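Local coordinates for Lon211 (Mycobacterium tuberculosis, PDB 6VBK), which is the N-terminal domain of an ATP-dependent Lon protease and probably helps recognise and bind the proteins to be degraded, at residues L67-L72 / V106-G111; V16-D21 / N37-A42; T11-V16 / T110-P115. All coordinates share one frame; numbering follows the deposited sequence.

Interaction 1 (L67-L72 / V106-G111)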
loop_
_atom_site.group_PDB
_atom_site.type_symbol
_atom_site.label_atom_id
_atom_site.label_comp_id
_atom_site.label_asym_id
_atom_site.label_seq_id
_atom_site.Cartn_x
_atom_site.Cartn_y
_atom_site.Cartn_z
ATOM N N LEU B 67 -12.847 -2.522 11.276
ATOM C CA LEU B 67 -12.042 -3.733 11.163
ATOM C C LEU B 67 -12.451 -4.680 12.284
ATOM O O LEU B 67 -12.120 -4.451 13.453
ATOM C CB LEU B 67 -10.550 -3.413 11.222
ATOM C CG LEU B 67 -9.628 -4.590 10.894
ATOM C CD1 LEU B 67 -9.958 -5.169 9.526
ATOM C CD2 LEU B 67 -8.170 -4.170 10.962
ATOM N N LEU B 68 -13.177 -5.735 11.925
ATOM C CA LEU B 68 -13.655 -6.719 12.890
ATOM C C LEU B 68 -12.527 -7.700 13.184
ATOM O O LEU B 68 -12.194 -8.544 12.344
ATOM C CB LEU B 68 -14.887 -7.432 12.342
ATOM C CG LEU B 68 -15.993 -6.506 11.829
ATOM C CD1 LEU B 68 -16.947 -7.267 10.931
ATOM C CD2 LEU B 68 -16.744 -5.863 12.985
ATOM N N VAL B 69 -11.940 -7.593 14.370
ATOM C CA VAL B 69 -10.763 -8.363 14.750
ATOM C C VAL B 69 -11.128 -9.269 15.919
ATOM O O VAL B 69 -11.576 -8.782 16.962
ATOM C CB VAL B 69 -9.579 -7.457 15.127
ATOM C CG1 VAL B 69 -8.322 -8.290 15.330
ATOM C CG2 VAL B 69 -9.365 -6.393 14.064
ATOM N N PRO B 70 -10.925 -10.701 15.828
ATOM C CA PRO B 70 -11.111 -12.078 16.799
ATOM C C PRO B 70 -10.111 -11.905 17.948
ATOM O O PRO B 70 -8.948 -12.175 17.734
ATOM C CB PRO B 70 -10.785 -13.262 15.891
ATOM C CG PRO B 70 -10.994 -12.697 14.518
ATOM C CD PRO B 70 -10.396 -11.309 14.603
ATOM N N ARG B 71 -10.562 -11.388 19.095
ATOM C CA ARG B 71 -9.635 -11.203 20.243
ATOM C C ARG B 71 -10.181 -11.889 21.498
ATOM O O ARG B 71 -11.291 -11.530 21.928
ATOM C CB ARG B 71 -9.459 -9.713 20.550
ATOM C CG ARG B 71 -8.731 -9.440 21.857
ATOM C CD ARG B 71 -8.852 -8.008 22.341
ATOM N NE ARG B 71 -10.083 -7.733 23.068
ATOM C CZ ARG B 71 -10.454 -6.527 23.477
ATOM N NH1 ARG B 71 -11.590 -6.368 24.133
ATOM N NH2 ARG B 71 -9.688 -5.483 23.228
ATOM N N LEU B 72 -9.411 -12.815 22.078
ATOM C CA LEU B 72 -9.814 -13.468 23.353
ATOM C C LEU B 72 -8.688 -13.239 24.365
ATOM O O LEU B 72 -7.574 -13.748 24.133
ATOM C CB LEU B 72 -10.056 -14.963 23.115
ATOM C CG LEU B 72 -8.807 -15.821 22.923
ATOM C CD1 LEU B 72 -9.166 -17.298 22.883
ATOM C CD2 LEU B 72 -8.059 -15.420 21.662
ATOM N N VAL B 106 -8.225 -8.425 5.778
ATOM C CA VAL B 106 -7.277 -7.325 5.901
ATOM C C VAL B 106 -6.131 -7.786 6.791
ATOM O O VAL B 106 -6.359 -8.190 7.939
ATOM C CB VAL B 106 -7.933 -6.058 6.475
ATOM C CG1 VAL B 106 -6.920 -4.931 6.559
ATOM C CG2 VAL B 106 -9.124 -5.641 5.625
ATOM N N ARG B 107 -4.908 -7.734 6.266
ATOM C CA ARG B 107 -3.729 -8.100 7.040
ATOM C C ARG B 107 -3.352 -6.946 7.962
ATOM O O ARG B 107 -2.982 -5.864 7.493
ATOM C CB ARG B 107 -2.567 -8.456 6.115
ATOM C CG ARG B 107 -1.260 -8.726 6.844
ATOM C CD ARG B 107 -0.377 -9.690 6.067
ATOM N NE ARG B 107 -0.996 -11.008 5.950
ATOM C CZ ARG B 107 -0.908 -11.960 6.872
ATOM N NH1 ARG B 107 -0.223 -11.743 7.987
ATOM N NH2 ARG B 107 -1.505 -13.128 6.683
ATOM N N ILE B 108 -3.440 -7.180 9.270
ATOM C CA ILE B 108 -3.214 -6.120 10.246
ATOM C C ILE B 108 -1.725 -5.819 10.327
ATOM O O ILE B 108 -0.907 -6.713 10.577
ATOM C CB ILE B 108 -3.778 -6.511 11.617
ATOM C CG1 ILE B 108 -5.300 -6.629 11.544
ATOM C CG2 ILE B 108 -3.362 -5.498 12.673
ATOM C CD1 ILE B 108 -5.946 -6.973 12.858
ATOM N N GLY B 109 -1.366 -4.554 10.119
ATOM C CA GLY B 109 0.022 -4.145 10.167
ATOM C C GLY B 109 0.327 -3.145 11.263
ATOM O O GLY B 109 -0.015 -3.363 12.429
ATOM N N THR B 110 0.966 -2.038 10.895
ATOM C CA THR B 110 1.388 -1.044 11.871
ATOM C C THR B 110 0.191 -0.318 12.476
ATOM O O THR B 110 -0.827 -0.086 11.817
ATOM C CB THR B 110 2.328 -0.026 11.223
ATOM O OG1 THR B 110 1.713 0.514 10.046
ATOM C CG2 THR B 110 3.648 -0.680 10.845
ATOM N N GLY B 111 0.322 0.038 13.752
ATOM C CA GLY B 111 -0.654 0.899 14.378
ATOM C C GLY B 111 -0.498 2.344 13.943
ATOM O O GLY B 111 0.559 2.774 13.482
#
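Leu67 and Val69 meet Val106 and Ile108 inside the closed β-barrel of the PUA-like fold that the Lon substrate-binding domain adopts. Strands 65-70 and 96-112 are not hydrogen-bonded to each other here; each pairs with strand 79-88, and the closing of the barrel sets them face to face across its interior. Over these segments the strand axes run at 77° to one another and come within 9.5 Å, a spacing that side chains bridge with no polar link between the segments.

Leu67 divides its two methyls between two residues of the facing strand. Its CG lies trans to the backbone N (chi1 -171°), which carries both methyls across. There they part: CD1 rests 3.8 Å from Val106 CB, while CD2 lies 3.8 Å from Ile108 CG1. A branched leucine suits this place because one side chain reaches two alternate residues. Leu82 covers Val106 further, and Leu14 covers Leu67.

Val69, two residues on and on the same face, is short and broad, and Ile108 supplies the length it lacks. The outer part of the isoleucine is extended (chi2 -178°), so the two side chains approach tip to tip: Ile108 CD1 sits between the prongs of the valine, 3.7 Å from both Val69 CG1 and Val69 CG2.

Interaction 2 (V16-D21 / N37-A42)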
loop_
_atom_site.group_PDB
_atom_site.type_symbol
_atom_site.label_atom_id
_atom_site.label_comp_id
_atom_site.label_asym_id
_atom_site.label_seq_id
_atom_site.Cartn_x
_atom_site.Cartn_y
_atom_site.Cartn_z
ATOM N N VAL B 16 -10.393 -0.443 15.037
ATOM C CA VAL B 16 -10.493 -1.845 15.430
ATOM C C VAL B 16 -11.757 -2.048 16.254
ATOM O O VAL B 16 -11.931 -1.429 17.309
ATOM C CB VAL B 16 -9.250 -2.292 16.212
ATOM C CG1 VAL B 16 -9.460 -3.687 16.777
ATOM C CG2 VAL B 16 -8.025 -2.258 15.317
ATOM N N LEU B 17 -12.635 -2.917 15.757
ATOM C CA LEU B 17 -13.858 -3.292 16.507
ATOM C C LEU B 17 -13.607 -4.700 17.044
ATOM O O LEU B 17 -13.740 -5.656 16.273
ATOM C CB LEU B 17 -15.079 -3.238 15.586
ATOM C CG LEU B 17 -16.423 -3.119 16.300
ATOM C CD1 LEU B 17 -17.494 -2.589 15.362
ATOM C CD2 LEU B 17 -16.839 -4.453 16.893
ATOM N N PRO B 18 -13.163 -4.854 18.309
ATOM C CA PRO B 18 -12.846 -6.168 18.861
ATOM C C PRO B 18 -14.071 -7.061 19.092
ATOM O O PRO B 18 -15.083 -6.567 19.532
ATOM C CB PRO B 18 -12.199 -5.825 20.210
ATOM C CG PRO B 18 -12.830 -4.510 20.590
ATOM C CD PRO B 18 -12.979 -3.776 19.276
ATOM N N LEU B 19 -13.918 -8.349 18.781
ATOM C CA LEU B 19 -14.984 -9.365 18.976
ATOM C C LEU B 19 -14.511 -10.349 20.053
ATOM O O LEU B 19 -13.611 -11.156 19.755
ATOM C CB LEU B 19 -15.232 -10.082 17.647
ATOM C CG LEU B 19 -15.519 -9.174 16.453
ATOM C CD1 LEU B 19 -15.630 -9.981 15.173
ATOM C CD2 LEU B 19 -16.784 -8.364 16.682
ATOM N N GLU B 20 -15.069 -10.253 21.261
ATOM C CA GLU B 20 -14.667 -11.152 22.375
ATOM C C GLU B 20 -15.002 -12.596 21.994
ATOM O O GLU B 20 -14.147 -13.479 22.194
ATOM C CB GLU B 20 -15.451 -10.789 23.637
ATOM C CG GLU B 20 -15.289 -9.343 24.073
ATOM C CD GLU B 20 -14.269 -9.110 25.173
ATOM O OE1 GLU B 20 -13.129 -9.596 25.038
ATOM O OE2 GLU B 20 -14.622 -8.447 26.166
ATOM N N ASP B 21 -16.196 -12.812 21.438
ATOM C CA ASP B 21 -16.627 -14.175 21.032
ATOM C C ASP B 21 -17.209 -14.129 19.616
ATOM O O ASP B 21 -18.008 -13.219 19.327
ATOM C CB ASP B 21 -17.587 -14.787 22.055
ATOM C CG ASP B 21 -16.877 -15.605 23.120
ATOM O OD1 ASP B 21 -15.736 -16.039 22.860
ATOM O OD2 ASP B 21 -17.468 -15.801 24.202
ATOM N N ASN B 37 -21.201 -1.394 26.062
ATOM C CA ASN B 37 -19.971 -1.797 25.384
ATOM C C ASN B 37 -19.344 -0.538 24.792
ATOM O O ASN B 37 -19.659 -0.148 23.664
ATOM C CB ASN B 37 -20.252 -2.849 24.319
ATOM C CG ASN B 37 -19.027 -3.663 23.974
ATOM O OD1 ASN B 37 -17.902 -3.164 24.018
ATOM N ND2 ASN B 37 -19.236 -4.927 23.630
ATOM N N GLY B 38 -18.456 0.093 25.561
ATOM C CA GLY B 38 -17.840 1.327 25.104
ATOM C C GLY B 38 -16.878 1.119 23.949
ATOM O O GLY B 38 -16.778 1.965 23.056
ATOM N N GLU B 39 -16.156 -0.004 23.950
ATOM C CA GLU B 39 -15.169 -0.252 22.903
ATOM C C GLU B 39 -15.827 -0.400 21.537
ATOM O O GLU B 39 -15.346 0.159 20.544
ATOM C CB GLU B 39 -14.350 -1.498 23.240
ATOM C CG GLU B 39 -13.456 -1.345 24.461
ATOM C CD GLU B 39 -12.719 -2.624 24.804
ATOM O OE1 GLU B 39 -13.043 -3.675 24.212
ATOM O OE2 GLU B 39 -11.809 -2.578 25.659
ATOM N N VAL B 40 -16.932 -1.145 21.466
ATOM C CA VAL B 40 -17.578 -1.384 20.178
ATOM C C VAL B 40 -18.233 -0.108 19.661
ATOM O O VAL B 40 -18.126 0.222 18.473
ATOM C CB VAL B 40 -18.593 -2.537 20.293
ATOM C CG1 VAL B 40 -19.316 -2.745 18.973
ATOM C CG2 VAL B 40 -17.888 -3.815 20.719
ATOM N N ARG B 41 -18.913 0.632 20.540
ATOM C CA ARG B 41 -19.573 1.860 20.111
ATOM C C ARG B 41 -18.565 2.940 19.735
ATOM O O ARG B 41 -18.843 3.765 18.858
ATOM C CB ARG B 41 -20.510 2.369 21.208
ATOM C CG ARG B 41 -21.484 3.437 20.739
ATOM C CD ARG B 41 -22.272 4.031 21.897
ATOM N NE ARG B 41 -23.113 3.041 22.567
ATOM C CZ ARG B 41 -24.393 2.830 22.278
ATOM N NH1 ARG B 41 -24.988 3.537 21.328
ATOM N NH2 ARG B 41 -25.081 1.911 22.942
ATOM N N ALA B 42 -17.396 2.953 20.381
ATOM C CA ALA B 42 -16.377 3.936 20.029
ATOM C C ALA B 42 -15.783 3.647 18.658
ATOM O O ALA B 42 -15.441 4.574 17.914
ATOM C CB ALA B 42 -15.280 3.967 21.094
#
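Leu17 and Pro18 pack against Val40 and Glu39 where the first turn of helix 38-50 lies over strand 9-19, an α-on-β layer on the outside of the barrel of the Lon N-terminal domain. The short axes come within 7.5 Å, and their directions, at 145°, are closer to antiparallel than to perpendicular.

The apolar part is Leu17 against Val40, whose side chains cross obliquely. Leu17 CD2 lies 3.7 Å from Val40 CG1, and Leu17 CG and CD1 close on the same methyl, so three carbons of the leucine gather there; CD2 also nears CG2. That second branch, CG2, turns toward the strand backbone, 4.1 Å from Pro18 O. Farther along the helix, Ala43 and Ile44 also cover Leu17, which suits a long residue on a buried strand.

The polar part stands at the exposed edge of the contact. Glu39 crosses the proline ring at about a right angle, its chain extended beyond CG (chi2 177°), and Glu39 OE1 lies 3.7 Å from Pro18 CG. That same oxygen takes a salt bridge from Arg71 NH1; Arg71 also packs on Pro18 and has a long, weak ion pair with Glu20. The positive end of the helix may further ease the charge on Glu39. Proline suits position 18: it has no N-H to give, and Leu17 and Leu19 make the backbone bonds to strand 65-70.

A helix cap, internal to 37-42, holds the turn that carries Val40: from the N-cap, Asn37 OD1 accepts from Val40 N at 3.4 Å, a weak but fairly straight bond with an angle of 161° at the hydrogen.

Interaction 3 (T11-V16 / T110-P115)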
loop_
_atom_site.group_PDB
_atom_site.type_symbol
_atom_site.label_atom_id
_atom_site.label_comp_id
_atom_site.label_asym_id
_atom_site.label_seq_id
_atom_site.Cartn_x
_atom_site.Cartn_y
_atom_site.Cartn_z
ATOM N N THR B 11 -2.688 0.341 1.483
ATOM C CA THR B 11 -2.757 0.197 2.932
ATOM C C THR B 11 -3.937 1.002 3.462
ATOM O O THR B 11 -4.004 2.220 3.266
ATOM C CB THR B 11 -1.457 0.653 3.597
ATOM O OG1 THR B 11 -0.438 -0.331 3.386
ATOM C CG2 THR B 11 -1.661 0.853 5.092
ATOM N N LEU B 12 -4.865 0.319 4.125
ATOM C CA LEU B 12 -6.033 0.958 4.711
ATOM C C LEU B 12 -5.781 1.310 6.172
ATOM O O LEU B 12 -4.951 0.704 6.853
ATOM C CB LEU B 12 -7.258 0.048 4.612
ATOM C CG LEU B 12 -8.013 -0.021 3.287
ATOM C CD1 LEU B 12 -9.123 -1.047 3.389
ATOM C CD2 LEU B 12 -8.580 1.339 2.921
ATOM N N THR B 13 -6.523 2.304 6.650
ATOM C CA THR B 13 -6.522 2.695 8.053
ATOM C C THR B 13 -7.948 2.589 8.572
ATOM O O THR B 13 -8.843 3.287 8.080
ATOM C CB THR B 13 -5.975 4.114 8.232
ATOM O OG1 THR B 13 -4.603 4.154 7.817
ATOM C CG2 THR B 13 -6.068 4.542 9.683
ATOM N N LEU B 14 -8.162 1.716 9.551
ATOM C CA LEU B 14 -9.497 1.396 10.033
ATOM C C LEU B 14 -9.506 1.342 11.553
ATOM O O LEU B 14 -8.492 0.997 12.172
ATOM C CB LEU B 14 -9.982 0.049 9.476
ATOM C CG LEU B 14 -10.070 -0.078 7.955
ATOM C CD1 LEU B 14 -10.249 -1.531 7.554
ATOM C CD2 LEU B 14 -11.205 0.778 7.413
ATOM N N PRO B 15 -10.635 1.672 12.179
ATOM C CA PRO B 15 -10.754 1.481 13.628
ATOM C C PRO B 15 -11.015 0.021 13.959
ATOM O O PRO B 15 -11.758 -0.673 13.260
ATOM C CB PRO B 15 -11.949 2.365 14.001
ATOM C CG PRO B 15 -12.795 2.362 12.773
ATOM C CD PRO B 15 -11.850 2.273 11.598
ATOM N N VAL B 16 -10.393 -0.443 15.037
ATOM C CA VAL B 16 -10.493 -1.845 15.430
ATOM C C VAL B 16 -11.757 -2.048 16.254
ATOM O O VAL B 16 -11.931 -1.429 17.309
ATOM C CB VAL B 16 -9.250 -2.292 16.212
ATOM C CG1 VAL B 16 -9.460 -3.687 16.777
ATOM C CG2 VAL B 16 -8.025 -2.258 15.317
ATOM N N THR B 110 0.966 -2.038 10.895
ATOM C CA THR B 110 1.388 -1.044 11.871
ATOM C C THR B 110 0.191 -0.318 12.476
ATOM O O THR B 110 -0.827 -0.086 11.817
ATOM C CB THR B 110 2.328 -0.026 11.223
ATOM O OG1 THR B 110 1.713 0.514 10.046
ATOM C CG2 THR B 110 3.648 -0.680 10.845
ATOM N N GLY B 111 0.322 0.038 13.752
ATOM C CA GLY B 111 -0.654 0.899 14.378
ATOM C C GLY B 111 -0.498 2.344 13.943
ATOM O O GLY B 111 0.559 2.774 13.482
ATOM N N THR B 112 -1.573 3.108 14.091
ATOM C CA THR B 112 -1.578 4.490 13.625
ATOM C C THR B 112 -2.583 5.277 14.461
ATOM O O THR B 112 -3.018 4.821 15.524
ATOM C CB THR B 112 -1.882 4.545 12.118
ATOM O OG1 THR B 112 -1.934 5.912 11.688
ATOM C CG2 THR B 112 -3.212 3.869 11.819
ATOM N N THR B 113 -2.951 6.462 13.982
ATOM C CA THR B 113 -3.849 7.358 14.691
ATOM C C THR B 113 -5.067 7.669 13.830
ATOM O O THR B 113 -5.064 7.470 12.613
ATOM C CB THR B 113 -3.142 8.663 15.079
ATOM O OG1 THR B 113 -2.702 9.342 13.897
ATOM C CG2 THR B 113 -1.940 8.374 15.966
ATOM N N GLY B 114 -6.115 8.161 14.487
ATOM C CA GLY B 114 -7.341 8.526 13.819
ATOM C C GLY B 114 -8.315 9.214 14.755
ATOM O O GLY B 114 -8.079 9.322 15.963
ATOM N N PRO B 115 -9.433 9.691 14.214
ATOM C CA PRO B 115 -10.428 10.376 15.048
ATOM C C PRO B 115 -11.111 9.412 16.007
ATOM O O PRO B 115 -11.010 8.189 15.894
ATOM C CB PRO B 115 -11.416 10.944 14.026
ATOM C CG PRO B 115 -11.284 10.042 12.841
ATOM C CD PRO B 115 -9.835 9.643 12.798
#
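Thr13 and Thr112 face each other methyl first. Their side chains reach across from two strands and meet tip to tip, with Thr13 CG2 3.6 Å from Thr112 CG2, while the alpha carbons remain 7.7 Å apart. No hydrogen bond joins the two segments, so the contact rests on this small apolar touch and buries just 81 Å².

The rotations of the two threonines differ. In Thr13 the methyl stands opposite the backbone N (chi1 -64°) and the hydroxyl lies beside that N. In Thr112 it is the hydroxyl that stands opposite the N (chi1 178°), which places the methyl between N and the carbonyl carbon, the more crowded position, and from there it meets Thr13. Threonine suits such a partly exposed site: its methyl packs against the facing methyl, and its branched β-carbon is at home in extended backbone. Beyond this pair, Thr13 CG2 comes to 4.3 Å from Thr113 O, a loose approach.

Strand 120-125 explains why the two meet. It pairs antiparallel with strand 9-19 and with strand 96-112; Trp120, at its start, packs on Thr13 and Pro15 and donates its ring N-H to Pro115 O. At the far end, Thr11 and Thr110 pack against Gly89 and Arg90 of the second subunit, respectively. The contact thus joins two strands that both flank strand 120-125 in the closed, PUA-like β-barrel of the Lon substrate-binding domain.

In the fold
All three contacts involve one closed barrel sheet but lie at different depths. Interaction 1 is core, purely aliphatic packing across the interior. Interaction 2 is also mainly buried, yet it packs a helix, its start capped, on the barrel's outside and adds a charged edge. Interaction 3 is a surface contact between threonine methyls, near the second subunit. Strand 9-19 serves interactions 2 and 3, which share Val16, and strand 96-112 serves interactions 1 and 3, which share Thr110 and Gly111. Pairing of strands 9-19 and 65-70 ties interaction 1 to both others: Leu67 O lies 2.8 Å from Leu17 N, and Leu67 N lies 2.9 Å from Pro15 O, both probable hydrogen bonds.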